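Local structure of intron-associated endonuclease 1 (Enterobacteria phage T4, 1MK0) at residues Y6-T11 with R30-L35; R47-N50 with V55-C58. The protein is the catalytic domain of a phage-encoded GIY-YIG intron endonuclease and probably cleaves DNA in intron homing. The protein carries 1 engineered substitution. All coordinates share one frame; numbering follows the deposited sequence.

Contact 1 of 2, residues Y6-T11 with R30-L35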
loop_
_atom_site.group_PDB
_atom_site.type_symbol
_atom_site.label_atom_id
_atom_site.label_comp_id
_atom_site.label_asym_id
_atom_site.label_seq_id
_atom_site.Cartn_x
_atom_site.Cartn_y
_atom_site.Cartn_z
ATOM N N TYR A 6 -3.603 2.482 4.749
ATOM C CA TYR A 6 -4.428 2.408 3.554
ATOM C C TYR A 6 -4.206 1.105 2.804
ATOM O O TYR A 6 -3.292 0.342 3.110
ATOM C CB TYR A 6 -4.088 3.578 2.627
ATOM C CG TYR A 6 -2.660 3.534 2.127
ATOM C CD1 TYR A 6 -2.301 2.721 1.048
ATOM C CD2 TYR A 6 -1.657 4.254 2.769
ATOM C CE1 TYR A 6 -0.982 2.624 0.629
ATOM C CE2 TYR A 6 -0.332 4.163 2.360
ATOM C CZ TYR A 6 -0.002 3.345 1.290
ATOM O OH TYR A 6 1.304 3.239 0.901
ATOM N N GLN A 7 -5.058 0.856 1.817
ATOM C CA GLN A 7 -4.915 -0.320 0.977
ATOM C C GLN A 7 -5.031 0.132 -0.474
ATOM O O GLN A 7 -5.742 1.092 -0.783
ATOM C CB GLN A 7 -6.002 -1.365 1.274
ATOM C CG GLN A 7 -7.422 -0.923 0.931
ATOM C CD GLN A 7 -8.450 -2.035 1.089
ATOM O OE1 GLN A 7 -9.653 -1.806 0.949
ATOM N NE2 GLN A 7 -7.983 -3.242 1.373
ATOM N N ILE A 8 -4.286 -0.534 -1.350
ATOM C CA ILE A 8 -4.334 -0.269 -2.783
ATOM C C ILE A 8 -4.798 -1.615 -3.312
ATOM O O ILE A 8 -4.076 -2.605 -3.217
ATOM C CB ILE A 8 -2.945 0.080 -3.362
ATOM C CG1 ILE A 8 -2.448 1.392 -2.747
ATOM C CG2 ILE A 8 -3.033 0.206 -4.887
ATOM C CD1 ILE A 8 -1.082 1.834 -3.237
ATOM N N LYS A 9 -6.016 -1.660 -3.842
ATOM C CA LYS A 9 -6.587 -2.914 -4.320
ATOM C C LYS A 9 -6.728 -3.039 -5.831
ATOM O O LYS A 9 -7.232 -2.140 -6.504
ATOM C CB LYS A 9 -7.954 -3.127 -3.655
ATOM C CG LYS A 9 -8.663 -4.412 -4.061
ATOM C CD LYS A 9 -9.882 -4.686 -3.179
ATOM C CE LYS A 9 -10.919 -3.578 -3.275
ATOM N NZ LYS A 9 -12.140 -3.877 -2.471
ATOM N N ASN A 10 -6.271 -4.170 -6.356
ATOM C CA ASN A 10 -6.363 -4.444 -7.782
ATOM C C ASN A 10 -7.824 -4.821 -8.035
ATOM O O ASN A 10 -8.323 -5.791 -7.465
ATOM C CB ASN A 10 -5.441 -5.610 -8.137
ATOM C CG ASN A 10 -5.383 -5.877 -9.627
ATOM O OD1 ASN A 10 -6.405 -5.873 -10.309
ATOM N ND2 ASN A 10 -4.184 -6.121 -10.136
ATOM N N THR A 11 -8.510 -4.054 -8.877
ATOM C CA THR A 11 -9.921 -4.320 -9.155
ATOM C C THR A 11 -10.167 -5.556 -10.016
ATOM O O THR A 11 -11.315 -5.975 -10.191
ATOM C CB THR A 11 -10.599 -3.105 -9.829
ATOM O OG1 THR A 11 -9.974 -2.836 -11.089
ATOM C CG2 THR A 11 -10.481 -1.877 -8.940
ATOM N N ARG A 30 2.375 9.210 -5.340
ATOM C CA ARG A 30 3.770 8.790 -5.424
ATOM C C ARG A 30 3.901 7.337 -5.867
ATOM O O ARG A 30 4.810 6.993 -6.619
ATOM C CB ARG A 30 4.477 8.989 -4.082
ATOM C CG ARG A 30 5.921 8.499 -4.078
ATOM C CD ARG A 30 6.774 9.304 -3.115
ATOM N NE ARG A 30 6.351 9.166 -1.727
ATOM C CZ ARG A 30 6.838 8.267 -0.877
ATOM N NH1 ARG A 30 7.774 7.414 -1.272
ATOM N NH2 ARG A 30 6.399 8.233 0.374
ATOM N N HIS A 31 2.993 6.487 -5.397
ATOM C CA HIS A 31 3.020 5.078 -5.773
ATOM C C HIS A 31 2.913 4.903 -7.277
ATOM O O HIS A 31 3.666 4.143 -7.877
ATOM C CB HIS A 31 1.861 4.322 -5.127
ATOM C CG HIS A 31 2.149 3.839 -3.743
ATOM N ND1 HIS A 31 3.149 2.931 -3.468
ATOM C CD2 HIS A 31 1.553 4.115 -2.559
ATOM C CE1 HIS A 31 3.153 2.665 -2.173
ATOM N NE2 HIS A 31 2.194 3.370 -1.600
ATOM N N PHE A 32 1.962 5.599 -7.886
ATOM C CA PHE A 32 1.771 5.465 -9.317
ATOM C C PHE A 32 2.859 6.139 -10.138
ATOM O O PHE A 32 3.175 5.680 -11.231
ATOM C CB PHE A 32 0.367 5.942 -9.689
ATOM C CG PHE A 32 -0.718 5.108 -9.064
ATOM C CD1 PHE A 32 -0.813 3.749 -9.348
ATOM C CD2 PHE A 32 -1.604 5.662 -8.149
ATOM C CE1 PHE A 32 -1.776 2.952 -8.726
ATOM C CE2 PHE A 32 -2.570 4.876 -7.519
ATOM C CZ PHE A 32 -2.655 3.518 -7.807
ATOM N N LYS A 33 3.448 7.212 -9.618
ATOM C CA LYS A 33 4.544 7.859 -10.332
ATOM C C LYS A 33 5.708 6.875 -10.341
ATOM O O LYS A 33 6.414 6.730 -11.339
ATOM C CB LYS A 33 4.974 9.148 -9.631
ATOM C CG LYS A 33 4.042 10.324 -9.853
ATOM C CD LYS A 33 4.656 11.602 -9.310
ATOM C CE LYS A 33 3.766 12.806 -9.580
ATOM N NZ LYS A 33 4.379 14.065 -9.075
ATOM N N ASP A 34 5.900 6.196 -9.216
ATOM C CA ASP A 34 6.972 5.218 -9.089
ATOM C C ASP A 34 6.761 4.019 -10.001
ATOM O O ASP A 34 7.703 3.543 -10.641
ATOM C CB ASP A 34 7.087 4.741 -7.638
ATOM C CG ASP A 34 7.772 5.756 -6.742
ATOM O OD1 ASP A 34 8.121 6.853 -7.232
ATOM O OD2 ASP A 34 7.966 5.452 -5.545
ATOM N N LEU A 35 5.529 3.524 -10.053
ATOM C CA LEU A 35 5.213 2.374 -10.892
ATOM C C LEU A 35 5.456 2.700 -12.362
ATOM O O LEU A 35 5.935 1.859 -13.123
ATOM C CB LEU A 35 3.761 1.941 -10.661
ATOM C CG LEU A 35 3.536 1.272 -9.298
ATOM C CD1 LEU A 35 2.054 1.209 -8.977
ATOM C CD2 LEU A 35 4.145 -0.124 -9.309
#

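Contact 2 of 2, residues R47-N50 with V55-C58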
loop_
_atom_site.group_PDB
_atom_site.type_symbol
_atom_site.label_atom_id
_atom_site.label_comp_id
_atom_site.label_asym_id
_atom_site.label_seq_id
_atom_site.Cartn_x
_atom_site.Cartn_y
_atom_site.Cartn_z
ATOM N N ARG A 47 5.059 -5.708 -11.090
ATOM C CA ARG A 47 4.709 -6.693 -12.105
ATOM C C ARG A 47 3.257 -6.562 -12.532
ATOM O O ARG A 47 2.939 -6.606 -13.724
ATOM C CB ARG A 47 4.959 -8.109 -11.584
ATOM C CG ARG A 47 6.419 -8.508 -11.579
ATOM C CD ARG A 47 6.588 -9.875 -10.954
ATOM N NE ARG A 47 7.939 -10.392 -11.124
ATOM C CZ ARG A 47 8.377 -11.512 -10.560
ATOM N NH1 ARG A 47 7.566 -12.224 -9.790
ATOM N NH2 ARG A 47 9.620 -11.924 -10.774
ATOM N N SER A 48 2.372 -6.403 -11.554
ATOM C CA SER A 48 0.954 -6.274 -11.845
ATOM C C SER A 48 0.705 -5.007 -12.652
ATOM O O SER A 48 -0.045 -5.018 -13.630
ATOM C CB SER A 48 0.151 -6.222 -10.545
ATOM O OG SER A 48 -1.237 -6.137 -10.818
ATOM N N PHE A 49 1.344 -3.919 -12.236
ATOM C CA PHE A 49 1.195 -2.641 -12.920
ATOM C C PHE A 49 1.756 -2.711 -14.336
ATOM O O PHE A 49 1.214 -2.095 -15.251
ATOM C CB PHE A 49 1.898 -1.535 -12.130
ATOM C CG PHE A 49 1.748 -0.171 -12.734
ATOM C CD1 PHE A 49 2.664 0.299 -13.672
ATOM C CD2 PHE A 49 0.679 0.643 -12.374
ATOM C CE1 PHE A 49 2.517 1.561 -14.245
ATOM C CE2 PHE A 49 0.525 1.909 -12.943
ATOM C CZ PHE A 49 1.447 2.365 -13.879
ATOM N N ASN A 50 2.836 -3.461 -14.523
ATOM C CA ASN A 50 3.415 -3.577 -15.859
ATOM C C ASN A 50 2.453 -4.301 -16.793
ATOM O O ASN A 50 2.441 -4.054 -17.999
ATOM C CB ASN A 50 4.746 -4.330 -15.813
ATOM C CG ASN A 50 5.853 -3.512 -15.189
ATOM O OD1 ASN A 50 5.723 -2.301 -15.013
ATOM N ND2 ASN A 50 6.963 -4.168 -14.867
ATOM N N VAL A 55 -5.154 -0.209 -12.593
ATOM C CA VAL A 55 -6.474 -0.812 -12.461
ATOM C C VAL A 55 -6.757 -0.929 -10.965
ATOM O O VAL A 55 -7.543 -1.769 -10.534
ATOM C CB VAL A 55 -6.518 -2.228 -13.092
ATOM C CG1 VAL A 55 -6.392 -2.122 -14.602
ATOM C CG2 VAL A 55 -5.393 -3.092 -12.530
ATOM N N PHE A 56 -6.112 -0.069 -10.180
ATOM C CA PHE A 56 -6.261 -0.102 -8.729
ATOM C C PHE A 56 -7.206 0.925 -8.126
ATOM O O PHE A 56 -7.506 1.956 -8.730
ATOM C CB PHE A 56 -4.889 0.054 -8.063
ATOM C CG PHE A 56 -3.876 -0.953 -8.521
ATOM C CD1 PHE A 56 -3.167 -0.758 -9.702
ATOM C CD2 PHE A 56 -3.659 -2.119 -7.795
ATOM C CE1 PHE A 56 -2.257 -1.712 -10.155
ATOM C CE2 PHE A 56 -2.750 -3.077 -8.241
ATOM C CZ PHE A 56 -2.050 -2.873 -9.423
ATOM N N GLU A 57 -7.659 0.614 -6.913
ATOM C CA GLU A 57 -8.540 1.470 -6.130
ATOM C C GLU A 57 -7.878 1.677 -4.774
ATOM O O GLU A 57 -7.533 0.711 -4.095
ATOM C CB GLU A 57 -9.900 0.809 -5.909
ATOM C CG GLU A 57 -10.913 1.037 -7.007
ATOM C CD GLU A 57 -12.289 0.520 -6.625
ATOM O OE1 GLU A 57 -12.806 0.935 -5.564
ATOM O OE2 GLU A 57 -12.853 -0.297 -7.381
ATOM N N CYS A 58 -7.703 2.935 -4.388
ATOM C CA CYS A 58 -7.086 3.261 -3.109
ATOM C C CYS A 58 -8.154 3.637 -2.091
ATOM O O CYS A 58 -9.057 4.417 -2.390
ATOM C CB CYS A 58 -6.114 4.433 -3.271
ATOM S SG CYS A 58 -4.736 4.139 -4.404
#

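Contact 1 of 2, residues Y6-T11 with R30-L35
The imidazole of H31 receives I8 over one face and Y6 at its edge. On the face, the end methyl CD1 of I8 stands 3.5 Å above the H31 ring plane, displaced toward the CD2–CG side: a CH-pi contact, with I8 CD1 3.6 Å from H31 CD2 and 3.9 Å from the ring centroid. I8 gets there because its chain is extended beyond CB (chi2 180°), which carries CD1 well out from the strand. At the edge, in the imidazole plane, Y6 OH makes a 2.7 Å hydrogen bond with H31 NE2; either group may be the donor. The two side chains approach from opposite directions and meet rim to rim, their ring planes at 67°, so neither covers the other. H31 ND1 is hydrogen-bonded to H40 NE2, and with both nitrogens engaged the rotation of this buried ring is fixed. The next residue, F32, adds a looser apolar touch, its CZ 4.4 Å from I8 CG2. Y6 also packs edge-to-face against W28, and its hydroxyl has a weak hydrogen bond to a bound citrate, probably from the crystallisation liquor. Here helix 24-37 lies over the central strand 4-10, joined by a buried Tyr–His pair, in the alpha/beta fold of the GIY-YIG catalytic domain; Y6 belongs to the GIY half of the family's signature.

Contact 2 of 2, residues R47-N50 with V55-C58
F56 reaches from the start of its strand to S48 and F49 on the helix. Its CB points toward the helix, and CG lies anti to the carbonyl carbon, beside the backbone N (chi1 -55°), from where the ring extends to the helix with CZ foremost. On the flank, CE1 comes 4.4 Å from F49 CD2, an apolar touch in which F56 CE1 sits at the edge of the F49 ring, near its plane. At the tip, CZ is 3.6 Å from S48 OG and 4.2 Å from S48 CB, with the hydroxyl oblique to the F56 ring. No hydrogen bond crosses between the two segments. In the alpha/beta fold of the GIY-YIG domain, helix 43-52 leads through a short connection into the outermost strand 56-63, and F56 reaches back to the helix the chain has just left. Turned away from its backbone N (chi1 -178°), S48 OG reaches both the F56 tip and Y89 OH, the latter through a weak hydrogen bond. On one face of the F56 ring, V55 CG2 of its own segment stands 4.1 Å from the plane, offset toward the rim. I8 and N10 of strand 4-10 also touch F56, while F49 continues onto L35 and E36 of helix 24-37.

Contact 1 and contact 2 have centres about 6 Å apart and come in series along the chain, the first complete before the second begins. Both reach the same antiparallel sheet, where strands 4-10 and 56-63 are neighbours, and their helices, 24-37 and 43-52, are consecutive. The segments also meet directly: K9 O and E57 N, 2.8 Å apart, form a probable backbone hydrogen bond between the strands, and just beyond the strand ends the side-chain hydroxyl T11 OG1 lies 2.7 Å from V55 O, a probable hydrogen bond. N10 ND2 of contact 1 packs 3.0 Å from S48 OG of contact 2. Two consecutive helices are thereby joined to adjacent strands of one sheet, so the two contacts form one continuous part of the catalytic domain.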